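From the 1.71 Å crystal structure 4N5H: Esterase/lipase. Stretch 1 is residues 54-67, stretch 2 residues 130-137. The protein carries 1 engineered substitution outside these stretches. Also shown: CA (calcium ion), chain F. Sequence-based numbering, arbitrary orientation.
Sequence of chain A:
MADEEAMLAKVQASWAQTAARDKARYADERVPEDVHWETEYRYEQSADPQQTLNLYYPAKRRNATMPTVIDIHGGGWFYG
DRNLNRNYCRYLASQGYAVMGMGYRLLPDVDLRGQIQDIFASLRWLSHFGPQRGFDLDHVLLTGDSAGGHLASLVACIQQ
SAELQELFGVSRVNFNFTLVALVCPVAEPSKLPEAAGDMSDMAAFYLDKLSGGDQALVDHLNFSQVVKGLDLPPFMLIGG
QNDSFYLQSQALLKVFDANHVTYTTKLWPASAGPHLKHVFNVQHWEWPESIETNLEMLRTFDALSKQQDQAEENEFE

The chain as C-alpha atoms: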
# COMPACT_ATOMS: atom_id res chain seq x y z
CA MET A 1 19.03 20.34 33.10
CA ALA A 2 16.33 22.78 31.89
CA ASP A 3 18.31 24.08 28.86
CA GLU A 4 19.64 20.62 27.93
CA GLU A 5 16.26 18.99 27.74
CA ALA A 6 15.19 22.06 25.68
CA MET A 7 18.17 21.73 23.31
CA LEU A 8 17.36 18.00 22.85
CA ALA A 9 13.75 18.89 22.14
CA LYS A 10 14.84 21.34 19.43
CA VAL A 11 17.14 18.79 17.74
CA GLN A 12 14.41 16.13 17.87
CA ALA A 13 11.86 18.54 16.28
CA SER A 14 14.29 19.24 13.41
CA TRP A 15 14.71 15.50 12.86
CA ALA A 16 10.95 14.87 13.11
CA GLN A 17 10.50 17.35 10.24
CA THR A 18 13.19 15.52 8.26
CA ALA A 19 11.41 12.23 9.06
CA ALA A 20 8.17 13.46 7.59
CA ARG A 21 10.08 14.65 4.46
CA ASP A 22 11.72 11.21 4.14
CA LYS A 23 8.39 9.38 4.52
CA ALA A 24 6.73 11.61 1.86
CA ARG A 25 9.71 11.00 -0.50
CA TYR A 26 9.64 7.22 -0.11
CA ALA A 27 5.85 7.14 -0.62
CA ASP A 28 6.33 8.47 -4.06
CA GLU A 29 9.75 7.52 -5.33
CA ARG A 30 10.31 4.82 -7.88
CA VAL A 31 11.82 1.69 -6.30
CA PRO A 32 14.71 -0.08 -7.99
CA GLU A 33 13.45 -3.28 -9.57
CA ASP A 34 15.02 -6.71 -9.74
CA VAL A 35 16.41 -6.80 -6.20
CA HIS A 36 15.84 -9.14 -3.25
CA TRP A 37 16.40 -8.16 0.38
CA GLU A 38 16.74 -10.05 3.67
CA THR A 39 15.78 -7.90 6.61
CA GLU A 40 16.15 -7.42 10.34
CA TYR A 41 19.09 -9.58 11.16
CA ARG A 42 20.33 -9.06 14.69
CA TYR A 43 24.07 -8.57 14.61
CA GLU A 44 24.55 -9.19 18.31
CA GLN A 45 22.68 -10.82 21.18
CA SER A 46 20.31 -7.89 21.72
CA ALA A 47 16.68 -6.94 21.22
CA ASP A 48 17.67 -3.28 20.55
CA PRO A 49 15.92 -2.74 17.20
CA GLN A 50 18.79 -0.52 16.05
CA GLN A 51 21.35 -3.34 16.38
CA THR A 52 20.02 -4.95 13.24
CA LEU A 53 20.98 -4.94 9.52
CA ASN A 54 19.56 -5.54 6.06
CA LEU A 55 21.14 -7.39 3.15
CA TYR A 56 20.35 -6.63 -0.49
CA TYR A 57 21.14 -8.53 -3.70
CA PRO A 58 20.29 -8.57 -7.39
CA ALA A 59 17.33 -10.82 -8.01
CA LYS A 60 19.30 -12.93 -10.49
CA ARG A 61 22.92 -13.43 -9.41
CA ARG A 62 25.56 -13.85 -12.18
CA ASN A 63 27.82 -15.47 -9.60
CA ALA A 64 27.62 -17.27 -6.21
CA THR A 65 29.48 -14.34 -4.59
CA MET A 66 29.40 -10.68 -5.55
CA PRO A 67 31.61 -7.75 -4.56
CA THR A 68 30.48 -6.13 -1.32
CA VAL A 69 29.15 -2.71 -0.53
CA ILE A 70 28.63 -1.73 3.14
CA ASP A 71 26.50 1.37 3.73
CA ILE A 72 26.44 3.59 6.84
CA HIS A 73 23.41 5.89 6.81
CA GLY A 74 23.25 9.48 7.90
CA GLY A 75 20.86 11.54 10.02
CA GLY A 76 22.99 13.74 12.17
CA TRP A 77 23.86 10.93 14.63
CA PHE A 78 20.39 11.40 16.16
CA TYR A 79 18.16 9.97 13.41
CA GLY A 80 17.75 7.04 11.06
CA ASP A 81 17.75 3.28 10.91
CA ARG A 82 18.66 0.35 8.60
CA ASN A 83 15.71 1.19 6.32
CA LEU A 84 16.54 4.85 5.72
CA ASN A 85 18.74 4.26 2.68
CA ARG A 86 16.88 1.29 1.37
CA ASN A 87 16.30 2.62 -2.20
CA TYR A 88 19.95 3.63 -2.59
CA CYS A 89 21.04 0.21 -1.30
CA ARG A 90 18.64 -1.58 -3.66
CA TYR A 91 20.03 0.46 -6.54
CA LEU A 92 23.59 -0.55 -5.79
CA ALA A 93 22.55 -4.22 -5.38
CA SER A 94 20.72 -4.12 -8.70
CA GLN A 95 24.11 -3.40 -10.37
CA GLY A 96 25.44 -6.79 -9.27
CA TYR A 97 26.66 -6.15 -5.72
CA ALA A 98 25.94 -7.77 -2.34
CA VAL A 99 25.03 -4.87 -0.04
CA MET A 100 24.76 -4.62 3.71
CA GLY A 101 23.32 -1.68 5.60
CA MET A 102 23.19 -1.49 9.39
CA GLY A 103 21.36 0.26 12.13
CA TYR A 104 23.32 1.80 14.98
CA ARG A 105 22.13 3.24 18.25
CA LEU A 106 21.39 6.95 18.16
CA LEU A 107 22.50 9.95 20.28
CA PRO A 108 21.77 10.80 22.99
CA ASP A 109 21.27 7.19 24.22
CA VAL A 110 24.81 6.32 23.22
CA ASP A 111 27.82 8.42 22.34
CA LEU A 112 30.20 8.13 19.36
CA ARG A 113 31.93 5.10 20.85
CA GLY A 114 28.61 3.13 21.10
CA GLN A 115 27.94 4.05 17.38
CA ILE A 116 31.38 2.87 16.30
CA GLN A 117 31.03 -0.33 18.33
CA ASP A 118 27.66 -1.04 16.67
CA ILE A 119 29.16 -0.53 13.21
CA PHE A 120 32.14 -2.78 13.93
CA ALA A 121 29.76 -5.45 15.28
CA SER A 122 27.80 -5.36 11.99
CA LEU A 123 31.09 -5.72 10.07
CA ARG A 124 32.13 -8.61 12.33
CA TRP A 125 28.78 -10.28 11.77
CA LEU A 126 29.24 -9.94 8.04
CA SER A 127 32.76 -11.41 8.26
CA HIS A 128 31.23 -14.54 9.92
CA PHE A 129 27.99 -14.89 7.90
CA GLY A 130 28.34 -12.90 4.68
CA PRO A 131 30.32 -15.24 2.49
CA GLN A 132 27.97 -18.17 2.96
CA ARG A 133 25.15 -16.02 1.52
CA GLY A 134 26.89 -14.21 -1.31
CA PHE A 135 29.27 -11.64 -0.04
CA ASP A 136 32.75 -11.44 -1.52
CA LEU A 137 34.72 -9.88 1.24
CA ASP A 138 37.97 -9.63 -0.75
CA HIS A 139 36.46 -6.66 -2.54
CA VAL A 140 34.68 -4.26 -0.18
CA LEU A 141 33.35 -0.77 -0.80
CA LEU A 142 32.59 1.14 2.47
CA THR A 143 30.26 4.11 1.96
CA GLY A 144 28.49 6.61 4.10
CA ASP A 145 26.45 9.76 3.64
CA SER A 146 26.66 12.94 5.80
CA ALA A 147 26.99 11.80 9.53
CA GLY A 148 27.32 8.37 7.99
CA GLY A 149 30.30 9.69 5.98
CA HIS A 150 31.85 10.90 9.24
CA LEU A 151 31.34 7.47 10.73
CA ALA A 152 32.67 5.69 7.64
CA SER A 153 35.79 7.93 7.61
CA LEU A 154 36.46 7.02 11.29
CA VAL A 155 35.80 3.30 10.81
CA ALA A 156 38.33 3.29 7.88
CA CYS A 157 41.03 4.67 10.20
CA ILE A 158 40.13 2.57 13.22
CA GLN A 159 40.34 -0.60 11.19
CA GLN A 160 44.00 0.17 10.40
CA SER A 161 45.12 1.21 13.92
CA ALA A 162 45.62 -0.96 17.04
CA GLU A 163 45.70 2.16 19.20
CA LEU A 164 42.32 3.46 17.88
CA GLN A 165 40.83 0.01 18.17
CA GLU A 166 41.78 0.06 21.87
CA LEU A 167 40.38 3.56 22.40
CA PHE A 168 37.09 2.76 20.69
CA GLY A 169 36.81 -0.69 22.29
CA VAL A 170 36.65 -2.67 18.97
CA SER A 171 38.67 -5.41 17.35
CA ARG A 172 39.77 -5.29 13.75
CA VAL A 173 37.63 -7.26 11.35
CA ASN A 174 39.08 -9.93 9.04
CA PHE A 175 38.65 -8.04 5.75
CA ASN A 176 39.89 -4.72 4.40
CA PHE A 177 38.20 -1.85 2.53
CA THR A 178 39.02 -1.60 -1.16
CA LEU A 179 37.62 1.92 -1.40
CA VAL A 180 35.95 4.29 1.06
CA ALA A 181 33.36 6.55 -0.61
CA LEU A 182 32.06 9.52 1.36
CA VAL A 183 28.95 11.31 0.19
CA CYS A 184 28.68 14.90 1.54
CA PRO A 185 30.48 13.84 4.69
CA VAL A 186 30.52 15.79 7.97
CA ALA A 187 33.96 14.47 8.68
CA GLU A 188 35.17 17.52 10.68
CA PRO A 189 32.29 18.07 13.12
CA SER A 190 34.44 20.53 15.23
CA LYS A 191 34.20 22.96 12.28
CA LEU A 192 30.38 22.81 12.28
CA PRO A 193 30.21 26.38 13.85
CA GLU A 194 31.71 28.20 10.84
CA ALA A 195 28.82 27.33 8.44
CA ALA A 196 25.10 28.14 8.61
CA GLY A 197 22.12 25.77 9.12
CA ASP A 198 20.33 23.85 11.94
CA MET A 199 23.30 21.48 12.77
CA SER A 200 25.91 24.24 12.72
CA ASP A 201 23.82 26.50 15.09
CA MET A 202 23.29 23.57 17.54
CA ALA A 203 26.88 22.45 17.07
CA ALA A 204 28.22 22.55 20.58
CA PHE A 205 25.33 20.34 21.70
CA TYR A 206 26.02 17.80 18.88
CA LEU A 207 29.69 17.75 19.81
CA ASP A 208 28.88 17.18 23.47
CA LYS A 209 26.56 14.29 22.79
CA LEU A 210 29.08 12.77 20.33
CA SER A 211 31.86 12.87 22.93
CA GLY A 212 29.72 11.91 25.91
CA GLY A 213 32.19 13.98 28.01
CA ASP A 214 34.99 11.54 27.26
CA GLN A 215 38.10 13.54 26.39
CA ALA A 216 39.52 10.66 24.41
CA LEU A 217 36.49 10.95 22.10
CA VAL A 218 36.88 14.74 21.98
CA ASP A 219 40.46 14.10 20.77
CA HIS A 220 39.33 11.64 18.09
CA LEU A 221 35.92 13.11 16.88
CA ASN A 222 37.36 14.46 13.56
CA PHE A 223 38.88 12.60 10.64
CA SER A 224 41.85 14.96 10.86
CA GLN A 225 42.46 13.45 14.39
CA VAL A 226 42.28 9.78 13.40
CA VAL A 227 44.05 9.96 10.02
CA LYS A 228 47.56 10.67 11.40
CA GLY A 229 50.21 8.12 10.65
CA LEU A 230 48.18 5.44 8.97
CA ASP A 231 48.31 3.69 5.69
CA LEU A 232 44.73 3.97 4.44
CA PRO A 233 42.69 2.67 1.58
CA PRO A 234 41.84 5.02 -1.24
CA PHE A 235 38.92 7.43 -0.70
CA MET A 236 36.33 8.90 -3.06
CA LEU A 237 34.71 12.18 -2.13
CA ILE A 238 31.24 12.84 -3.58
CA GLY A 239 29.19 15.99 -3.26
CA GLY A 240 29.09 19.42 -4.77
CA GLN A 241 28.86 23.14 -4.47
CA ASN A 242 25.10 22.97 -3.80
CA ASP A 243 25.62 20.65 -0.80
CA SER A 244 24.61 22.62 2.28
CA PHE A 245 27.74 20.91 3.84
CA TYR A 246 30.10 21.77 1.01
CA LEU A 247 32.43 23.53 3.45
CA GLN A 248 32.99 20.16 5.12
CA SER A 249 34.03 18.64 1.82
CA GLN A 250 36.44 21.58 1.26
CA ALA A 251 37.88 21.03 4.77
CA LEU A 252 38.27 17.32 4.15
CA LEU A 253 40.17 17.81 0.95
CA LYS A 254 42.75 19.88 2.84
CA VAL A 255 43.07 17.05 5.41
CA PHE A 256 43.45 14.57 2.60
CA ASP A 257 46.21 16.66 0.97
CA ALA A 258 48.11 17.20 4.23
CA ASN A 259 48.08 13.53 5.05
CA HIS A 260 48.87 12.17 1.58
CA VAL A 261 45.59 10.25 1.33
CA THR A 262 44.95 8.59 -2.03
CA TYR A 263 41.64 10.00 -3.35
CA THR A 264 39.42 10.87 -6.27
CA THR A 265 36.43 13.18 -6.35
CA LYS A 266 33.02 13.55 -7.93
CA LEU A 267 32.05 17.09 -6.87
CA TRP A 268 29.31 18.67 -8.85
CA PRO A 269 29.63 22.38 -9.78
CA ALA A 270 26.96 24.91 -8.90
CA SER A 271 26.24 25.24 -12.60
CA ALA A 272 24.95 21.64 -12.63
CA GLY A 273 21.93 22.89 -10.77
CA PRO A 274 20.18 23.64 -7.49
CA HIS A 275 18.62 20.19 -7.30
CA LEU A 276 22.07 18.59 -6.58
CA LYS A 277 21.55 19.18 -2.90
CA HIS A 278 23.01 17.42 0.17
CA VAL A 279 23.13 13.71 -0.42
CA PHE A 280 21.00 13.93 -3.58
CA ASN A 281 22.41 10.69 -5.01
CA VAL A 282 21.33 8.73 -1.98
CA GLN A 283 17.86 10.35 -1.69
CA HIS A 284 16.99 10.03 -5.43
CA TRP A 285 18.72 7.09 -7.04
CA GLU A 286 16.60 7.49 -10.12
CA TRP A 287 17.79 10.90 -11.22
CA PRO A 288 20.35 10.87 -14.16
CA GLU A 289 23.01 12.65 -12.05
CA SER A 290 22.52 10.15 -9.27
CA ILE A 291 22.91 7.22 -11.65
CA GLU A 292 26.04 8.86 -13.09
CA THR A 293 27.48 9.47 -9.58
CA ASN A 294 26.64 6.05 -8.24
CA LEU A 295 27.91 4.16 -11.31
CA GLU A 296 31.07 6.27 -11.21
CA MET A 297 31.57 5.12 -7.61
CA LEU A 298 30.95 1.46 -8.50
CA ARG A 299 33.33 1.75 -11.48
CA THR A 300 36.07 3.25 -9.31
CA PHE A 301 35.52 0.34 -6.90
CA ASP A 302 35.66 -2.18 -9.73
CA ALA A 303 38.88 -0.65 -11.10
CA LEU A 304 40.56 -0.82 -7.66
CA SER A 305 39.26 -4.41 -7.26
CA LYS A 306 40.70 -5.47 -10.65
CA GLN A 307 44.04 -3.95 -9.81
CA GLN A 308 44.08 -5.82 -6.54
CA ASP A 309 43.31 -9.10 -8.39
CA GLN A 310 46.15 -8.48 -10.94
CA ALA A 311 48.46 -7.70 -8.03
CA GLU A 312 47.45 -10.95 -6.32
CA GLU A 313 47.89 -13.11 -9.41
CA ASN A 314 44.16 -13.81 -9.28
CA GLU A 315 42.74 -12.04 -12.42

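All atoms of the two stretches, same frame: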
# COMPACT_ATOMS: atom_id res chain seq x y z
N ASN A 54 20.20 -5.00 7.23
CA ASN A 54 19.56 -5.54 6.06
C ASN A 54 20.66 -5.93 5.08
O ASN A 54 21.73 -5.26 5.00
CB ASN A 54 18.67 -4.52 5.31
CG ASN A 54 17.44 -4.10 6.12
OD1 ASN A 54 16.94 -4.76 6.98
ND2 ASN A 54 16.99 -2.93 5.81
N LEU A 55 20.32 -6.94 4.29
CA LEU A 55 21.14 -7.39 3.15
C LEU A 55 20.32 -7.28 1.87
O LEU A 55 19.15 -7.66 1.78
CB LEU A 55 21.62 -8.82 3.31
CG LEU A 55 22.32 -9.14 4.66
CD1 LEU A 55 22.71 -10.57 4.76
CD2 LEU A 55 23.53 -8.24 4.87
N TYR A 56 21.01 -6.87 0.79
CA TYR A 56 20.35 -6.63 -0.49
C TYR A 56 21.20 -7.30 -1.60
O TYR A 56 22.45 -7.31 -1.56
CB TYR A 56 20.28 -5.14 -0.85
CG TYR A 56 19.75 -4.23 0.24
CD1 TYR A 56 20.53 -3.81 1.29
CD2 TYR A 56 18.45 -3.73 0.13
CE1 TYR A 56 20.03 -2.95 2.27
CE2 TYR A 56 17.96 -2.82 1.08
CZ TYR A 56 18.76 -2.47 2.18
OH TYR A 56 18.29 -1.55 3.10
N TYR A 57 20.51 -7.82 -2.61
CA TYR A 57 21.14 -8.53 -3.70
C TYR A 57 20.34 -8.36 -5.01
O TYR A 57 19.17 -8.14 -5.04
CB TYR A 57 20.99 -10.06 -3.42
CG TYR A 57 21.42 -10.53 -2.03
CD1 TYR A 57 20.51 -10.56 -1.01
CD2 TYR A 57 22.69 -10.96 -1.76
CE1 TYR A 57 20.83 -10.98 0.23
CE2 TYR A 57 23.04 -11.41 -0.51
CZ TYR A 57 22.07 -11.43 0.51
OH TYR A 57 22.41 -11.91 1.76
N PRO A 58 21.08 -8.51 -6.11
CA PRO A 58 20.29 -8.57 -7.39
C PRO A 58 19.38 -9.76 -7.36
O PRO A 58 19.74 -10.77 -6.74
CB PRO A 58 21.44 -8.77 -8.43
CG PRO A 58 22.60 -9.26 -7.68
CD PRO A 58 22.51 -8.78 -6.27
N ALA A 59 18.20 -9.66 -7.95
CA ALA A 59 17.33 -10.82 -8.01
C ALA A 59 17.90 -12.00 -8.77
O ALA A 59 17.64 -13.10 -8.34
CB ALA A 59 15.96 -10.44 -8.53
N LYS A 60 18.65 -11.80 -9.81
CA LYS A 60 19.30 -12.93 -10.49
C LYS A 60 20.77 -12.73 -10.35
O LYS A 60 21.30 -11.75 -10.85
CB LYS A 60 18.88 -12.87 -11.99
N ARG A 61 21.46 -13.60 -9.62
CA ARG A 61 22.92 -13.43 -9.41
C ARG A 61 23.75 -14.04 -10.57
O ARG A 61 23.57 -15.20 -10.84
CB ARG A 61 23.36 -14.16 -8.14
CG ARG A 61 22.44 -13.93 -6.99
CD ARG A 61 23.00 -14.46 -5.66
NE ARG A 61 22.02 -14.09 -4.68
CZ ARG A 61 22.15 -14.22 -3.37
NH1 ARG A 61 23.29 -14.71 -2.86
NH2 ARG A 61 21.12 -13.84 -2.60
N ARG A 62 24.64 -13.29 -11.18
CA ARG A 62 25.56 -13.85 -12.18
C ARG A 62 26.42 -14.94 -11.57
O ARG A 62 26.67 -15.97 -12.16
CB ARG A 62 26.48 -12.74 -12.72
CG ARG A 62 26.21 -12.30 -14.15
CD ARG A 62 24.74 -11.94 -14.43
NE ARG A 62 24.44 -11.99 -15.87
CZ ARG A 62 24.07 -10.97 -16.65
NH1 ARG A 62 23.92 -9.74 -16.17
NH2 ARG A 62 23.84 -11.18 -17.95
N ASN A 63 26.85 -14.67 -10.35
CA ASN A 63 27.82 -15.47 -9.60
C ASN A 63 27.33 -15.80 -8.19
O ASN A 63 26.49 -15.09 -7.68
CB ASN A 63 29.06 -14.62 -9.42
CG ASN A 63 29.74 -14.31 -10.73
OD1 ASN A 63 29.53 -13.23 -11.31
ND2 ASN A 63 30.50 -15.25 -11.22
N ALA A 64 27.94 -16.81 -7.56
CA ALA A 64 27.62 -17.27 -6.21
C ALA A 64 28.00 -16.16 -5.20
O ALA A 64 27.43 -16.10 -4.11
CB ALA A 64 28.38 -18.55 -5.84
N THR A 65 29.07 -15.44 -5.45
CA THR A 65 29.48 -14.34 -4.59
C THR A 65 29.61 -13.12 -5.45
O THR A 65 29.95 -13.25 -6.61
CB THR A 65 30.75 -14.59 -3.71
OG1 THR A 65 31.93 -14.65 -4.51
CG2 THR A 65 30.54 -15.94 -2.96
N MET A 66 29.32 -11.95 -4.89
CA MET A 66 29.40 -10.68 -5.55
C MET A 66 30.21 -9.70 -4.70
O MET A 66 30.25 -9.84 -3.50
CB MET A 66 27.98 -10.14 -5.70
CG MET A 66 27.20 -11.05 -6.65
SD MET A 66 25.50 -10.63 -6.49
CE MET A 66 25.13 -11.49 -5.09
N PRO A 67 30.92 -8.73 -5.32
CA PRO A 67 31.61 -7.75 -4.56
C PRO A 67 30.66 -7.05 -3.55
O PRO A 67 29.46 -6.88 -3.87
CB PRO A 67 32.20 -6.80 -5.60
CG PRO A 67 32.21 -7.62 -6.87
CD PRO A 67 31.00 -8.48 -6.77
N GLY A 130 28.54 -13.44 5.99
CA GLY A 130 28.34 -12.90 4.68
C GLY A 130 28.72 -13.86 3.57
O GLY A 130 27.90 -14.08 2.61
N PRO A 131 29.93 -14.38 3.65
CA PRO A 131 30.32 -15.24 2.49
C PRO A 131 29.42 -16.40 2.17
O PRO A 131 29.22 -16.71 0.99
CB PRO A 131 31.73 -15.70 2.86
CG PRO A 131 32.27 -14.57 3.65
CD PRO A 131 31.07 -14.10 4.52
N GLN A 132 28.88 -17.04 3.18
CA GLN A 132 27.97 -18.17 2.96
C GLN A 132 26.71 -17.79 2.21
O GLN A 132 26.05 -18.67 1.70
CB GLN A 132 27.68 -18.85 4.24
CG GLN A 132 26.74 -18.23 5.07
CD GLN A 132 26.73 -18.82 6.54
OE1 GLN A 132 26.50 -18.08 7.42
NE2 GLN A 132 26.96 -20.14 6.75
N ARG A 133 26.36 -16.47 2.19
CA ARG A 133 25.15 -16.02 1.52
C ARG A 133 25.39 -15.05 0.39
O ARG A 133 24.46 -14.39 -0.11
CB ARG A 133 24.15 -15.48 2.57
CG ARG A 133 24.52 -14.18 3.17
CD ARG A 133 23.75 -13.92 4.53
NE ARG A 133 24.20 -14.87 5.54
CZ ARG A 133 23.46 -15.58 6.34
NH1 ARG A 133 22.12 -15.39 6.42
NH2 ARG A 133 24.06 -16.46 7.09
N GLY A 134 26.62 -15.00 -0.14
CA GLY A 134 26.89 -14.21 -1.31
C GLY A 134 27.82 -13.07 -1.28
O GLY A 134 28.10 -12.45 -2.33
N PHE A 135 28.37 -12.77 -0.12
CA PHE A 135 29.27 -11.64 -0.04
C PHE A 135 30.73 -12.04 -0.30
O PHE A 135 31.32 -12.87 0.44
CB PHE A 135 29.22 -10.99 1.37
CG PHE A 135 27.96 -10.21 1.60
CD1 PHE A 135 26.72 -10.85 1.76
CD2 PHE A 135 27.96 -8.80 1.53
CE1 PHE A 135 25.54 -10.12 1.87
CE2 PHE A 135 26.80 -8.08 1.57
CZ PHE A 135 25.59 -8.73 1.76
N ASP A 136 31.32 -11.35 -1.29
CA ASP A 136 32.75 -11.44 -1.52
C ASP A 136 33.44 -10.43 -0.71
O ASP A 136 33.33 -9.20 -1.01
CB ASP A 136 33.01 -11.26 -3.02
CG ASP A 136 34.48 -11.06 -3.36
OD1 ASP A 136 35.37 -11.28 -2.50
OD2 ASP A 136 34.66 -10.61 -4.49
N LEU A 137 34.07 -10.82 0.40
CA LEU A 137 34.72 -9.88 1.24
C LEU A 137 36.20 -9.57 0.90
O LEU A 137 36.85 -8.85 1.62
CB LEU A 137 34.60 -10.35 2.67
CG LEU A 137 33.16 -10.41 3.22
CD1 LEU A 137 33.19 -10.93 4.67
CD2 LEU A 137 32.47 -9.01 3.15
CA CA F . 32.60 -14.07 -6.79
O HOH W 1 21.52 -14.65 0.20
O HOH W 2 27.78 -18.14 -1.33
O HOH W 3 33.15 -11.60 -6.61
O HOH W 4 34.61 -14.84 -5.30
O HOH W 5 32.26 -12.72 -8.80

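A short parallel strand pairing is often held in place by the turn that precedes it, and the contact between residues 54-67 and 130-137 of this esterase/lipase illustrates the principle well. Only a few residues pair as strands, yet the two stretches bury 492 Å² between them, much of it around the loop that leads into the pairing.

That loop is first organised from within. The carbonyl of Gly130 accepts bonds from two later amides, Arg133 N at 2.9 Å and Phe135 N at 3.1 Å from Gly130 O, so the chain is folded back compactly before it meets its partner. Pro131 contributes at the margin: a water donates to Pro131 O at 3.1 Å and, weakly, to Ala64 O at 3.5 Å, bridging the two backbones.

Arg133 offers both its side chain and its carbonyl. The aliphatic part of the side chain packs against strand 54-58, with Arg133 CD 3.5 Å from Leu55 CD1 and Arg133 CG 3.4 Å from Tyr57 OH. Its carbonyl is the acceptor for Arg61, whose NH1 lies 3.0 Å from Arg133 O, near the guanidinium plane, where the N-H groups point. A second water reinforces this link, accepting from Arg61 NH2 at 2.9 Å and donating to Arg133 O at 3.0 Å.

Gly134 shows why a tight approach can demand glycine. Its phi of 117° and psi of -3° would jam a CB against the preceding carbonyl, and such a CB would also lie 2.7 Å from Arg61 NH1. Without one, the backbones close in: Gly134 CA makes a CA-H...O contact with Ala64 O at 3.4 Å. Gly134 O then receives Met66 N at 2.9 Å, while Thr65 CA adds a CA-H...O contact to Gly134 O at 3.3 Å.

Phe135 pairs with Met66 in the parallel bridge, their CA atoms 5.6 Å apart and their side chains on the same face of the sheet. The Phe135 ring reaches back to strand 54-58, where Phe135 CZ meets Leu55 CD2 at 3.8 Å and Phe135 CE1 meets Tyr57 CE2 at 3.7 Å; the two aromatic rings meet obliquely, their planes at 70°.

Asp136 completes the ladder, its N donating to Met66 O at 2.9 Å. Met66 thus bonds through its N and O to Gly134 and Asp136, the residues flanking its partner, as parallel strands require. Beside this, Thr65 binds calcium through OG1 at 2.5 Å and O at 2.8 Å from CA, and a calcium-bound water donates to Asp136 OD2 at 2.8 Å, tying the carboxylate indirectly to the metal.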